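Local coordinates for putative iron-regulated protein A (Parabacteroides distasonis ATCC 8503, PDB 4ECG) that binds calcium ions and is a putative imelysin-like metalloendopeptidase of the M75 family, possibly linked to iron, at residues Val62-Ile66 with Leu174-Lys178; Trp81-Arg85 with Phe148-Glu152. One frame throughout, in Å; residues are numbered along the deposited sequence.

Interaction 1: residues Val62-Ile66 with Leu174-Lys178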
loop_
_atom_site.group_PDB
_atom_site.type_symbol
_atom_site.label_atom_id
_atom_site.label_comp_id
_atom_site.label_asym_id
_atom_site.label_seq_id
_atom_site.Cartn_x
_atom_site.Cartn_y
_atom_site.Cartn_z
ATOM N N VAL A 62 -16.451 -13.029 -5.077
ATOM C CA VAL A 62 -16.494 -12.787 -6.522
ATOM C C VAL A 62 -17.052 -14.039 -7.255
ATOM O O VAL A 62 -17.892 -13.941 -8.111
ATOM C CB VAL A 62 -15.084 -12.422 -7.058
ATOM C CG1 VAL A 62 -15.012 -12.677 -8.558
ATOM C CG2 VAL A 62 -14.739 -10.981 -6.736
ATOM N N ASP A 63 -16.590 -15.209 -6.888
ATOM C CA ASP A 63 -17.078 -16.456 -7.519
ATOM C C ASP A 63 -18.563 -16.661 -7.343
ATOM O O ASP A 63 -19.251 -17.122 -8.247
ATOM C CB ASP A 63 -16.412 -17.678 -6.909
ATOM C CG ASP A 63 -15.005 -17.959 -7.491
ATOM O OD1 ASP A 63 -14.624 -17.294 -8.494
ATOM O OD2 ASP A 63 -14.312 -18.865 -6.928
ATOM N N LYS A 64 -19.050 -16.385 -6.141
ATOM C CA LYS A 64 -20.457 -16.580 -5.818
ATOM C C LYS A 64 -21.299 -15.593 -6.653
ATOM O O LYS A 64 -22.325 -15.959 -7.235
ATOM C CB LYS A 64 -20.629 -16.398 -4.314
ATOM C CG LYS A 64 -22.034 -16.219 -3.809
ATOM C CD LYS A 64 -22.010 -16.011 -2.275
ATOM C CE LYS A 64 -23.399 -16.204 -1.660
ATOM N NZ LYS A 64 -23.381 -16.242 -0.192
ATOM N N PHE A 65 -20.853 -14.341 -6.739
ATOM C CA PHE A 65 -21.473 -13.414 -7.688
ATOM C C PHE A 65 -21.413 -13.868 -9.156
ATOM O O PHE A 65 -22.426 -13.830 -9.864
ATOM C CB PHE A 65 -20.847 -12.029 -7.633
ATOM C CG PHE A 65 -21.282 -11.142 -8.764
ATOM C CD1 PHE A 65 -22.589 -10.757 -8.883
ATOM C CD2 PHE A 65 -20.392 -10.707 -9.718
ATOM C CE1 PHE A 65 -23.032 -9.978 -9.959
ATOM C CE2 PHE A 65 -20.805 -9.891 -10.759
ATOM C CZ PHE A 65 -22.128 -9.517 -10.881
ATOM N N ILE A 66 -20.248 -14.255 -9.652
ATOM C CA ILE A 66 -20.182 -14.683 -11.061
ATOM C C ILE A 66 -21.213 -15.764 -11.345
ATOM O O ILE A 66 -21.992 -15.634 -12.294
ATOM C CB ILE A 66 -18.770 -15.082 -11.503
ATOM C CG1 ILE A 66 -17.929 -13.791 -11.573
ATOM C CG2 ILE A 66 -18.822 -15.791 -12.854
ATOM C CD1 ILE A 66 -16.424 -14.006 -11.725
ATOM N N LEU A 174 -17.168 -10.953 -17.344
ATOM C CA LEU A 174 -17.319 -11.758 -16.134
ATOM C C LEU A 174 -16.179 -12.748 -16.006
ATOM O O LEU A 174 -15.591 -12.917 -14.927
ATOM C CB LEU A 174 -18.654 -12.519 -16.123
ATOM C CG LEU A 174 -19.853 -11.601 -15.787
ATOM C CD1 LEU A 174 -21.137 -12.273 -16.232
ATOM C CD2 LEU A 174 -19.924 -11.209 -14.305
ATOM N N GLU A 175 -15.861 -13.426 -17.091
ATOM C CA GLU A 175 -14.732 -14.324 -17.046
ATOM C C GLU A 175 -13.413 -13.530 -16.758
ATOM O O GLU A 175 -12.509 -13.991 -16.034
ATOM C CB GLU A 175 -14.669 -15.137 -18.338
ATOM C CG GLU A 175 -13.585 -16.193 -18.297
ATOM C CD GLU A 175 -13.778 -17.288 -17.214
ATOM O OE1 GLU A 175 -14.973 -17.550 -16.810
ATOM O OE2 GLU A 175 -12.717 -17.890 -16.796
ATOM N N TYR A 176 -13.332 -12.307 -17.291
ATOM C CA TYR A 176 -12.167 -11.460 -17.090
ATOM C C TYR A 176 -12.027 -11.202 -15.584
ATOM O O TYR A 176 -11.006 -11.487 -15.002
ATOM C CB TYR A 176 -12.367 -10.189 -17.940
ATOM C CG TYR A 176 -11.143 -9.314 -18.192
ATOM C CD1 TYR A 176 -10.075 -9.222 -17.277
ATOM C CD2 TYR A 176 -11.071 -8.535 -19.330
ATOM C CE1 TYR A 176 -9.009 -8.364 -17.482
ATOM C CE2 TYR A 176 -9.989 -7.709 -19.539
ATOM C CZ TYR A 176 -8.958 -7.640 -18.631
ATOM O OH TYR A 176 -7.881 -6.833 -18.925
ATOM N N LEU A 177 -13.111 -10.745 -14.954
ATOM C CA LEU A 177 -13.203 -10.499 -13.517
ATOM C C LEU A 177 -12.759 -11.718 -12.691
ATOM O O LEU A 177 -12.061 -11.564 -11.680
ATOM C CB LEU A 177 -14.624 -10.082 -13.123
ATOM C CG LEU A 177 -14.935 -9.849 -11.617
ATOM C CD1 LEU A 177 -13.989 -8.773 -11.027
ATOM C CD2 LEU A 177 -16.436 -9.537 -11.327
ATOM N N LYS A 178 -13.169 -12.905 -13.096
ATOM C CA LYS A 178 -12.767 -14.141 -12.419
ATOM C C LYS A 178 -11.256 -14.340 -12.550
ATOM O O LYS A 178 -10.583 -14.636 -11.560
ATOM C CB LYS A 178 -13.473 -15.338 -13.035
ATOM C CG LYS A 178 -13.334 -16.665 -12.291
ATOM C CD LYS A 178 -13.727 -17.876 -13.135
ATOM C CE LYS A 178 -15.133 -18.425 -12.878
ATOM N NZ LYS A 178 -15.531 -19.451 -13.932
#
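This is an antiparallel helix-helix packing in the all-helical imelysin-like fold. Helix 29-68 runs against helix 171-196, with the local axes 10.3 Å apart and their directions at 165°. No hydrogen bond crosses between the segments; most of the contacts are between apolar side chains. Val62 starts the contact on the buried side, with CG1 4.2 Å from Leu177 CG. Asp63 lies at the border: its OD1 passes 4.1 Å from Lys178 CG, but its charge is paired with Lys59 on its own helix. Phe65 is directed toward 174-178. Its CE2 is 3.9 Å from Leu174 CD2, and Leu177 CD2 sits at the ring edge. Leu164 and Leu74 also touch this ring. Ile66 buries more area than any other residue here, wedged between Leu174, Leu177 and Lys178. Lys178 turns its amino group to Glu175, one turn back, in a salt bridge at 3.5 Å between NZ and OE1. Ile66 CD1 ends 3.5 Å from both Leu174 O and Lys178 CB.

Interaction 2: residues Trp81-Arg85 with Phe148-Glu152; sequences WRAVR and FHTAE
An arginine lies over a phenylalanine face, while a tryptophan hydrogen-bonds to the backbone carbonyl of that same phenylalanine. This is an antiparallel helix pair in the helical imelysin-like fold, with a buried aromatic and cation-pi centre beside the calcium site of Asp109. The local axes are 11.7 Å apart, with a signed crossing angle of -162°. Trp81 is level with Glu152 (CA to CA 7.8 Å). With chi1 t and chi2 92°, Trp81 sends NE1 to Phe148 O, a 3.0 Å hydrogen bond. Phe148 O also accepts the helical bond from Glu152 N (2.9 Å). Phe148 (chi1 -89°, chi2 -88°) presents its edge to the Trp81 face in an offset edge-to-face pair: the five-membered ring and the Phe148 ring have centroids 5.5 Å apart and planes at 79°. Arg85 extends (chi1 to chi3 all t) and makes a cation-pi contact, CZ 4.8 Å from the Phe148 centroid. Val84 CG1 packs 3.8 Å from Phe148 CE1, and Trp81 CZ2 lies 3.5 Å from Glu152 CG. His149 ND1 donates to Glu152 OE1 at 2.8 Å, while Arg85 NH2 is 3.5 Å from His149 CE1. Glu152 OE2 is hydrogen-bonded to Ser281. Arg85 also forms salt bridges with Asp109 and Asp287; His149 NE2 hydrogen-bonds to Glu277. Val84 and Phe148 meet Met55 of helix 29-68, and Phe148 and Ala151 touch Met184 of helix 171-196.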
loop_
_atom_site.group_PDB
_atom_site.type_symbol
_atom_site.label_atom_id
_atom_site.label_comp_id
_atom_site.label_asym_id
_atom_site.label_seq_id
_atom_site.Cartn_x
_atom_site.Cartn_y
_atom_site.Cartn_z
ATOM N N TRP A 81 -13.770 -6.599 -1.544
ATOM C CA TRP A 81 -12.688 -5.915 -2.278
ATOM C C TRP A 81 -12.077 -4.860 -1.402
ATOM O O TRP A 81 -10.829 -4.796 -1.239
ATOM C CB TRP A 81 -13.244 -5.298 -3.578
ATOM C CG TRP A 81 -12.236 -4.581 -4.418
ATOM C CD1 TRP A 81 -11.470 -5.103 -5.449
ATOM C CD2 TRP A 81 -11.782 -3.191 -4.280
ATOM N NE1 TRP A 81 -10.621 -4.152 -5.947
ATOM C CE2 TRP A 81 -10.768 -2.992 -5.289
ATOM C CE3 TRP A 81 -12.118 -2.138 -3.457
ATOM C CZ2 TRP A 81 -10.125 -1.785 -5.447
ATOM C CZ3 TRP A 81 -11.469 -0.911 -3.627
ATOM C CH2 TRP A 81 -10.491 -0.746 -4.593
ATOM N N ARG A 82 -12.930 -4.017 -0.810
ATOM C CA ARG A 82 -12.472 -2.992 0.166
ATOM C C ARG A 82 -11.736 -3.560 1.385
ATOM O O ARG A 82 -10.761 -2.977 1.862
ATOM C CB ARG A 82 -13.627 -2.140 0.682
ATOM C CG ARG A 82 -14.331 -1.296 -0.371
ATOM C CD ARG A 82 -15.344 -0.385 0.313
ATOM N NE ARG A 82 -16.336 0.209 -0.609
ATOM C CZ ARG A 82 -16.142 1.279 -1.393
ATOM N NH1 ARG A 82 -14.965 1.881 -1.449
ATOM N NH2 ARG A 82 -17.131 1.765 -2.133
ATOM N N ALA A 83 -12.242 -4.659 1.912
ATOM C CA ALA A 83 -11.699 -5.265 3.125
ATOM C C ALA A 83 -10.306 -5.897 2.872
ATOM O O ALA A 83 -9.440 -5.781 3.698
ATOM C CB ALA A 83 -12.679 -6.279 3.712
ATOM N N VAL A 84 -10.086 -6.542 1.722
ATOM C CA VAL A 84 -8.744 -7.066 1.406
ATOM C C VAL A 84 -7.783 -5.925 1.128
ATOM O O VAL A 84 -6.574 -6.036 1.348
ATOM C CB VAL A 84 -8.718 -8.160 0.272
ATOM C CG1 VAL A 84 -8.970 -7.622 -1.122
ATOM C CG2 VAL A 84 -7.396 -8.857 0.302
ATOM N N ARG A 85 -8.320 -4.810 0.660
ATOM C CA ARG A 85 -7.488 -3.681 0.377
ATOM C C ARG A 85 -6.914 -2.981 1.621
ATOM O O ARG A 85 -5.914 -2.306 1.511
ATOM C CB ARG A 85 -8.246 -2.677 -0.491
ATOM C CG ARG A 85 -7.302 -1.649 -1.089
ATOM C CD ARG A 85 -7.832 -1.007 -2.331
ATOM N NE ARG A 85 -6.879 -0.025 -2.831
ATOM C CZ ARG A 85 -5.899 -0.276 -3.691
ATOM N NH1 ARG A 85 -5.703 -1.466 -4.203
ATOM N NH2 ARG A 85 -5.112 0.702 -4.047
ATOM N N PHE A 148 -5.989 -5.091 -8.626
ATOM C CA PHE A 148 -7.083 -4.490 -7.833
ATOM C C PHE A 148 -7.961 -3.523 -8.642
ATOM O O PHE A 148 -9.173 -3.500 -8.508
ATOM C CB PHE A 148 -6.538 -3.670 -6.679
ATOM C CG PHE A 148 -6.312 -4.425 -5.413
ATOM C CD1 PHE A 148 -7.314 -4.555 -4.502
ATOM C CD2 PHE A 148 -5.053 -4.891 -5.095
ATOM C CE1 PHE A 148 -7.101 -5.178 -3.307
ATOM C CE2 PHE A 148 -4.819 -5.520 -3.904
ATOM C CZ PHE A 148 -5.861 -5.667 -3.011
ATOM N N HIS A 149 -7.337 -2.749 -9.492
ATOM C CA HIS A 149 -8.085 -1.688 -10.166
ATOM C C HIS A 149 -8.859 -2.151 -11.367
ATOM O O HIS A 149 -9.836 -1.515 -11.745
ATOM C CB HIS A 149 -7.174 -0.498 -10.470
ATOM C CG HIS A 149 -6.577 0.123 -9.218
ATOM N ND1 HIS A 149 -7.339 0.662 -8.241
ATOM C CD2 HIS A 149 -5.273 0.200 -8.782
ATOM C CE1 HIS A 149 -6.554 1.079 -7.254
ATOM N NE2 HIS A 149 -5.282 0.804 -7.585
ATOM N N THR A 150 -8.472 -3.276 -11.965
ATOM C CA THR A 150 -9.247 -3.800 -13.076
ATOM C C THR A 150 -10.537 -4.418 -12.470
ATOM O O THR A 150 -11.620 -4.184 -12.983
ATOM C CB THR A 150 -8.457 -4.810 -13.955
ATOM O OG1 THR A 150 -7.344 -4.155 -14.544
ATOM C CG2 THR A 150 -9.327 -5.394 -15.072
ATOM N N ALA A 151 -10.405 -5.203 -11.407
ATOM C CA ALA A 151 -11.545 -5.738 -10.643
ATOM C C ALA A 151 -12.462 -4.559 -10.187
ATOM O O ALA A 151 -13.649 -4.582 -10.414
ATOM C CB ALA A 151 -11.035 -6.572 -9.448
ATOM N N GLU A 152 -11.861 -3.497 -9.664
ATOM C CA GLU A 152 -12.569 -2.320 -9.151
ATOM C C GLU A 152 -13.432 -1.727 -10.218
ATOM O O GLU A 152 -14.608 -1.385 -9.976
ATOM C CB GLU A 152 -11.542 -1.258 -8.698
ATOM C CG GLU A 152 -12.102 -0.115 -7.857
ATOM C CD GLU A 152 -11.180 1.092 -7.733
ATOM O OE1 GLU A 152 -10.056 1.132 -8.351
ATOM O OE2 GLU A 152 -11.630 2.019 -7.037
#

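In the fold
The two interactions have centres 13 Å apart, and both lie in the imelysin region. The 81-85 and 148-152 segments fall between 62-66 and 174-178 in the sequence. The order of the helices is 29-68, 71-89, 147-155 and 171-196, so the outer pair forms interaction 1 and the inner pair interaction 2. The contacts touch directly: Tyr176 CE1 is 3.8 Å from Thr150 CG2, and Leu177 CD1 is 3.9 Å from Ala151 CA. Leu177 thus packs in both directions. Together they join four helices, from largely apolar packing at 62-66 with 174-178 to the buried polar groups beside calcium.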